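Local coordinates for nuclear inclusion protein A (Tobacco vein mottling virus, PDB 3MMG) that probably cuts peptide bonds as a cysteine protease of the potyviral 3C-type family, which has a chymotrypsin-like double-barrel fold, at residues A[41-44]-A[45-49]; A[57-61]-A[62-66]. The protein carries 3 engineered substitutions. One frame throughout, in Å; residues are numbered along the deposited sequence.

Interaction 1: A[41-44]-A[45-49]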
ATOM      1  N   ILE A  41     -10.262   0.924  -1.946  1.00  9.92           N
ATOM      2  CA  ILE A  41      -9.137   0.280  -1.270  1.00 10.01           C
ATOM      3  C   ILE A  41      -7.906   0.432  -2.141  1.00 10.36           C
ATOM      4  O   ILE A  41      -7.932   0.069  -3.316  1.00 10.31           O
ATOM      5  CB  ILE A  41      -9.391  -1.250  -1.064  1.00  9.85           C
ATOM      6  CG1 ILE A  41     -10.734  -1.489  -0.344  1.00 12.09           C
ATOM      7  CG2 ILE A  41      -8.235  -1.918  -0.292  1.00 12.13           C
ATOM      8  CD1 ILE A  41     -10.808  -0.894   1.015  1.00 14.85           C
ATOM      9  N   ILE A  42      -6.841   0.975  -1.559  1.00  9.71           N
ATOM     10  CA  ILE A  42      -5.583   1.196  -2.275  1.00  9.94           C
ATOM     11  C   ILE A  42      -4.675   0.060  -1.838  1.00  9.87           C
ATOM     12  O   ILE A  42      -4.513  -0.194  -0.625  1.00 10.82           O
ATOM     13  CB  ILE A  42      -4.967   2.542  -1.867  1.00 10.07           C
ATOM     14  CG1 ILE A  42      -5.847   3.742  -2.308  1.00 11.37           C
ATOM     15  CG2 ILE A  42      -3.526   2.656  -2.372  1.00 11.62           C
ATOM     16  CD1 ILE A  42      -5.704   4.965  -1.399  1.00 13.45           C
ATOM     17  N   ALA A  43      -4.103  -0.653  -2.802  1.00  9.69           N
ATOM     18  CA  ALA A  43      -3.292  -1.816  -2.471  1.00  9.25           C
ATOM     19  C   ALA A  43      -2.136  -1.952  -3.454  1.00  9.85           C
ATOM     20  O   ALA A  43      -2.054  -1.207  -4.423  1.00 10.35           O
ATOM     21  CB  ALA A  43      -4.159  -3.087  -2.482  1.00 10.71           C
ATOM     22  N   ASN A  44      -1.251  -2.912  -3.203  1.00  9.65           N
ATOM     23  CA  ASN A  44      -0.246  -3.277  -4.218  1.00 11.26           C
ATOM     24  C   ASN A  44      -0.911  -4.001  -5.389  1.00 11.25           C
ATOM     25  O   ASN A  44      -1.808  -4.811  -5.176  1.00 11.90           O
ATOM     26  CB  ASN A  44       0.797  -4.227  -3.641  1.00 10.96           C
ATOM     27  CG  ASN A  44       1.573  -3.625  -2.487  1.00 13.79           C
ATOM     28  OD1 ASN A  44       1.202  -3.807  -1.335  1.00 15.19           O
ATOM     29  ND2 ASN A  44       2.625  -2.864  -2.794  1.00 12.82           N
ATOM     30  N   GLN A  45      -0.463  -3.740  -6.623  1.00 12.23           N
ATOM     31  CA  GLN A  45      -0.880  -4.617  -7.756  1.00 11.93           C
ATOM     32  C   GLN A  45      -0.606  -6.093  -7.508  1.00 12.33           C
ATOM     33  O   GLN A  45      -1.417  -6.950  -7.894  1.00 13.51           O
ATOM     34  CB  GLN A  45      -0.221  -4.213  -9.082  1.00 10.75           C
ATOM     35  CG  GLN A  45      -0.806  -2.934  -9.653  1.00 13.12           C
ATOM     36  CD  GLN A  45      -0.203  -2.574 -10.983  1.00 14.64           C
ATOM     37  OE1 GLN A  45       0.398  -3.411 -11.629  1.00 18.88           O
ATOM     38  NE2 GLN A  45      -0.367  -1.327 -11.399  1.00 17.22           N
ATOM     39  N   HIS A  46       0.490  -6.396  -6.826  1.00 12.77           N
ATOM     40  CA  HIS A  46       0.887  -7.785  -6.610  1.00 13.22           C
ATOM     41  C   HIS A  46      -0.016  -8.591  -5.669  1.00 14.16           C
ATOM     42  O   HIS A  46       0.132  -9.812  -5.555  1.00 15.46           O
ATOM     43  CB  HIS A  46       2.361  -7.904  -6.238  1.00 13.35           C
ATOM     44  CG  HIS A  46       2.682  -7.659  -4.793  1.00 12.50           C
ATOM     45  ND1 HIS A  46       3.202  -6.459  -4.351  1.00 13.43           N
ATOM     46  CD2 HIS A  46       2.671  -8.486  -3.717  1.00 14.11           C
ATOM     47  CE1 HIS A  46       3.460  -6.546  -3.055  1.00 15.21           C
ATOM     48  NE2 HIS A  46       3.155  -7.768  -2.646  1.00 13.86           N
ATOM     49  N   LEU A  47      -0.968  -7.910  -5.032  1.00 14.16           N
ATOM     50  CA  LEU A  47      -2.055  -8.591  -4.337  1.00 15.16           C
ATOM     51  C   LEU A  47      -2.801  -9.530  -5.293  1.00 16.11           C
ATOM     52  O   LEU A  47      -3.319 -10.554  -4.865  1.00 17.20           O
ATOM     53  CB  LEU A  47      -3.041  -7.574  -3.746  1.00 14.73           C
ATOM     54  CG  LEU A  47      -4.341  -8.101  -3.122  1.00 14.54           C
ATOM     55  CD1 LEU A  47      -4.024  -8.941  -1.876  1.00 17.63           C
ATOM     56  CD2 LEU A  47      -5.187  -6.900  -2.794  1.00 17.58           C
ATOM     57  N   PHE A  48      -2.835  -9.195  -6.579  1.00 17.25           N
ATOM     58  CA  PHE A  48      -3.584  -9.988  -7.558  1.00 19.59           C
ATOM     59  C   PHE A  48      -2.699 -10.759  -8.530  1.00 21.24           C
ATOM     60  O   PHE A  48      -3.115 -11.062  -9.656  1.00 21.53           O
ATOM     61  CB  PHE A  48      -4.574  -9.100  -8.292  1.00 19.58           C
ATOM     62  CG  PHE A  48      -5.523  -8.399  -7.371  1.00 20.50           C
ATOM     63  CD1 PHE A  48      -5.431  -7.029  -7.170  1.00 22.19           C
ATOM     64  CD2 PHE A  48      -6.488  -9.119  -6.679  1.00 21.64           C
ATOM     65  CE1 PHE A  48      -6.310  -6.377  -6.293  1.00 22.60           C
ATOM     66  CE2 PHE A  48      -7.365  -8.489  -5.801  1.00 20.59           C
ATOM     67  CZ  PHE A  48      -7.281  -7.123  -5.610  1.00 22.40           C
ATOM     68  N   ARG A  49      -1.491 -11.085  -8.085  1.00 23.38           N
ATOM     69  CA  ARG A  49      -0.586 -11.958  -8.837  1.00 26.56           C
ATOM     70  C   ARG A  49      -1.286 -13.225  -9.307  1.00 28.40           C
ATOM     71  O   ARG A  49      -1.104 -13.657 -10.453  1.00 29.06           O
ATOM     72  CB  ARG A  49       0.561 -12.388  -7.947  1.00 26.54           C
ATOM     73  CG  ARG A  49       1.640 -11.384  -7.827  1.00 27.66           C
ATOM     74  CD  ARG A  49       2.782 -11.974  -7.039  1.00 27.97           C
ATOM     75  NE  ARG A  49       2.442 -12.350  -5.667  1.00 30.13           N
ATOM     76  CZ  ARG A  49       3.362 -12.636  -4.747  1.00 29.79           C
ATOM     77  NH1 ARG A  49       4.645 -12.580  -5.069  1.00 29.71           N
ATOM     78  NH2 ARG A  49       3.017 -12.979  -3.519  1.00 32.07           N
TER
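Asn44 and His46 lie alongside one another, their side chains pointing the same way where strand 40-43 gives way to the 3-10 turn 45-47. Asn44 CB touches His46 ND1 at 3.4 Å. Beyond it, Asn44 CG meets His46 CE1 at 3.5 Å, and at the tip Asn44 OD1 and ND2 stay near that same carbon, with the amide and ring planes 39° apart. ND2 is held by Asp81 OD2 and the carbonyl O of His167. His46 has its CG lodged between its own backbone N and carbonyl carbon (chi1 82°), which swings the ring beside Asn44. Its ND1 also bonds to Asp81 OD2, a pairing consistent with the His-Asp part of the triad of a chymotrypsin-like 3C-type protease. His46 NE2 bonds to a polar side chain of the bound peptide, the ring stacks on one of its aromatic side chains, and Ala151 adjoins it. In the backbone, Leu47 N donates to Asn44 O at 3.2 Å from above the carbonyl plane, closing the turn, while Leu47 CD2 rests on Ala43 CB at 4.0 Å. The turn is buried, with Leu47 against Leu21 of strand 18-25 and Leu32 of strand 28-37, and Phe48 against Ile83 and Ile85 of strand 83-86.

Interaction 2: A[57-61]-A[62-66]. Engineered in segment 62-66: Ala65 (natural residue Lys).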
ATOM      1  N   ILE A  57     -11.581  -8.296   3.340  1.00 10.99           N
ATOM      2  CA  ILE A  57     -11.016  -7.018   3.753  1.00 11.18           C
ATOM      3  C   ILE A  57     -11.416  -6.768   5.201  1.00 11.15           C
ATOM      4  O   ILE A  57     -12.614  -6.607   5.487  1.00 11.34           O
ATOM      5  CB  ILE A  57     -11.551  -5.893   2.858  1.00 11.54           C
ATOM      6  CG1 ILE A  57     -11.243  -6.222   1.390  1.00 12.35           C
ATOM      7  CG2 ILE A  57     -10.968  -4.528   3.306  1.00 11.93           C
ATOM      8  CD1 ILE A  57     -12.428  -6.134   0.450  1.00 18.26           C
ATOM      9  N   LYS A  58     -10.433  -6.724   6.098  1.00  9.63           N
ATOM     10  CA  LYS A  58     -10.705  -6.443   7.505  1.00 10.24           C
ATOM     11  C   LYS A  58     -10.385  -4.998   7.820  1.00  9.97           C
ATOM     12  O   LYS A  58      -9.292  -4.531   7.517  1.00  9.88           O
ATOM     13  CB  LYS A  58      -9.963  -7.375   8.449  1.00 10.53           C
ATOM     14  CG  LYS A  58     -10.429  -7.207   9.906  1.00 12.30           C
ATOM     15  CD  LYS A  58      -9.908  -8.313  10.806  1.00 15.45           C
ATOM     16  CE  LYS A  58     -10.540  -8.219  12.200  1.00 16.49           C
ATOM     17  NZ  LYS A  58     -12.045  -8.435  12.228  1.00 15.20           N
ATOM     18  N   THR A  59     -11.356  -4.302   8.407  1.00 10.50           N
ATOM     19  CA  THR A  59     -11.220  -2.877   8.704  1.00 10.69           C
ATOM     20  C   THR A  59     -11.617  -2.573  10.160  1.00 11.61           C
ATOM     21  O   THR A  59     -12.216  -3.404  10.828  1.00 11.67           O
ATOM     22  CB  THR A  59     -12.112  -2.011   7.773  1.00 11.84           C
ATOM     23  OG1 THR A  59     -13.463  -2.010   8.261  1.00 11.86           O
ATOM     24  CG2 THR A  59     -12.089  -2.535   6.357  1.00 12.28           C
ATOM     25  N   MET A  60     -11.354  -1.356  10.611  1.00 11.09           N
ATOM     26  CA  MET A  60     -11.744  -0.980  11.974  1.00 13.18           C
ATOM     27  C   MET A  60     -13.254  -0.959  12.162  1.00 12.10           C
ATOM     28  O   MET A  60     -13.736  -0.999  13.329  1.00 13.07           O
ATOM     29  CB  MET A  60     -11.138   0.384  12.379  1.00 12.98           C
ATOM     30  CG  MET A  60     -11.710   1.585  11.678  1.00 14.67           C
ATOM     31  SD  MET A  60     -11.286   3.130  12.523  1.00 22.06           S
ATOM     32  CE  MET A  60     -10.919   2.578  14.149  1.00 16.82           C
ATOM     33  N   HIS A  61     -13.990  -0.885  11.045  1.00 10.93           N
ATOM     34  CA  HIS A  61     -15.454  -0.767  11.096  1.00 11.43           C
ATOM     35  C   HIS A  61     -16.189  -1.979  10.506  1.00 10.86           C
ATOM     36  O   HIS A  61     -17.407  -1.918  10.260  1.00 11.55           O
ATOM     37  CB  HIS A  61     -15.937   0.556  10.482  1.00 11.65           C
ATOM     38  CG  HIS A  61     -15.612   0.722   9.020  1.00 12.73           C
ATOM     39  ND1 HIS A  61     -14.383   1.160   8.567  1.00 15.98           N
ATOM     40  CD2 HIS A  61     -16.382   0.570   7.914  1.00 16.28           C
ATOM     41  CE1 HIS A  61     -14.398   1.235   7.244  1.00 16.96           C
ATOM     42  NE2 HIS A  61     -15.603   0.891   6.822  1.00 15.50           N
ATOM     43  N   GLY A  62     -15.457  -3.069  10.292  1.00 11.02           N
ATOM     44  CA  GLY A  62     -16.091  -4.341   9.953  1.00 11.30           C
ATOM     45  C   GLY A  62     -15.186  -5.208   9.107  1.00 12.37           C
ATOM     46  O   GLY A  62     -14.100  -4.769   8.692  1.00 11.87           O
ATOM     47  N   GLU A  63     -15.631  -6.428   8.850  1.00 11.39           N
ATOM     48  CA  GLU A  63     -14.880  -7.382   8.046  1.00 12.10           C
ATOM     49  C   GLU A  63     -15.752  -7.821   6.873  1.00 12.45           C
ATOM     50  O   GLU A  63     -16.882  -8.271   7.059  1.00 11.48           O
ATOM     51  CB  GLU A  63     -14.475  -8.589   8.893  1.00 13.12           C
ATOM     52  CG  GLU A  63     -13.654  -9.633   8.123  1.00 15.00           C
ATOM     53  CD  GLU A  63     -13.132 -10.715   9.041  1.00 19.60           C
ATOM     54  OE1 GLU A  63     -12.586 -10.385  10.126  1.00 21.02           O
ATOM     55  OE2 GLU A  63     -13.298 -11.898   8.684  1.00 20.14           O
ATOM     56  N   PHE A  64     -15.210  -7.693   5.670  1.00 12.04           N
ATOM     57  CA  PHE A  64     -16.021  -7.764   4.457  1.00 12.47           C
ATOM     58  C   PHE A  64     -15.458  -8.794   3.505  1.00 13.88           C
ATOM     59  O   PHE A  64     -14.362  -8.629   2.952  1.00 13.93           O
ATOM     60  CB  PHE A  64     -16.121  -6.374   3.825  1.00 12.91           C
ATOM     61  CG  PHE A  64     -16.610  -5.328   4.795  1.00 11.92           C
ATOM     62  CD1 PHE A  64     -15.733  -4.379   5.340  1.00 13.85           C
ATOM     63  CD2 PHE A  64     -17.926  -5.350   5.245  1.00 15.17           C
ATOM     64  CE1 PHE A  64     -16.186  -3.438   6.291  1.00 13.90           C
ATOM     65  CE2 PHE A  64     -18.376  -4.414   6.179  1.00 14.73           C
ATOM     66  CZ  PHE A  64     -17.511  -3.468   6.696  1.00 12.24           C
ATOM     67  N   ALA A  65     -16.203  -9.885   3.364  1.00 14.35           N
ATOM     68  CA  ALA A  65     -15.788 -10.992   2.534  1.00 15.45           C
ATOM     69  C   ALA A  65     -16.374 -10.829   1.150  1.00 16.31           C
ATOM     70  O   ALA A  65     -17.415 -11.408   0.833  1.00 17.26           O
ATOM     71  CB  ALA A  65     -16.208 -12.328   3.177  1.00 14.82           C
ATOM     72  N   VAL A  66     -15.704 -10.039   0.316  1.00 17.20           N
ATOM     73  CA  VAL A  66     -16.258  -9.658  -0.995  1.00 18.48           C
ATOM     74  C   VAL A  66     -16.254 -10.829  -1.994  1.00 18.19           C
ATOM     75  O   VAL A  66     -16.937 -10.796  -3.025  1.00 17.80           O
ATOM     76  CB  VAL A  66     -15.594  -8.364  -1.571  1.00 18.61           C
ATOM     77  CG1 VAL A  66     -15.759  -7.194  -0.599  1.00 19.27           C
ATOM     78  CG2 VAL A  66     -14.129  -8.570  -1.863  1.00 21.15           C
TER
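This is a tight two-residue beta hairpin at the rim of the antiparallel sheet, with strand 62-68 as an outermost strand and strand 54-59 beside it. The axes of strands 57-59 and 62-66 run nearly antiparallel, at 168°. Ile57 and Phe64 form a hydrogen-bonded pair: Ile57 N reaches Phe64 O at 2.8 Å, and Phe64 N answers to Ile57 O at 2.8 Å.

At the type I turn from Thr59 to Gly62, Thr59 N bonds to Gly62 O at 2.8 Å, nearly along the C=O axis, whereas the return bond from Gly62 N to Thr59 O is weak. Thr59 OG1 sits between its backbone N and carbonyl carbon (chi1 81°), turned into the bend. From there it donates to Gly62 O at 2.9 Å and accepts from His61 N at 3.0 Å, the latter making an ST turn. The same hydroxyl oxygen lies over one face of the His61 ring, toward its rim, and at the edge of the Phe64 ring near CE1. Gly62 has backbone angles at which a CB would run into His61 O.

On the face of Thr59, Ile57 CD1 packs obliquely on Val66 CG1 at 3.6 Å. Phe91 meets the Phe64 ring, and His61 NE2 bonds to the carbonyl O of Pro92. On the other face, the non-hydrogen-bonded pair Lys58 and Glu63 carries a salt bridge: the lysine bends at its last torsion (chi4 64°) and brings NZ to Glu63 OE1 at 2.9 Å.

With two donors from Thr59 converging on Gly62 O, the bend is fixed chiefly at that carbonyl, and the weak Gly62 N bond adds less. The Lys58-Glu63 ion pair, at a partly exposed site, is probably screened by solvent.

Overall arrangement
Interactions 1 and 2 follow in series along the chain, on strands consecutive in the chain that belong to one antiparallel sheet, with centres about 16 Å apart. The 41-49 turn ends strand 40-43 and lies about 8 Å from the centre of the chain; the hairpin 57-66 occupies the rim, where 62-68 is an outermost strand. Strands 18-25 and 28-37 separate 54-59 from 40-43 in the sheet order, yet the two contacts touch: Ile41 CD1 meets Ile57 CG2 at 4.3 Å, and both isoleucines pack on Leu21. One apolar interior therefore joins the turn that presents His46 to the bound peptide with the hairpin at the sheet's edge.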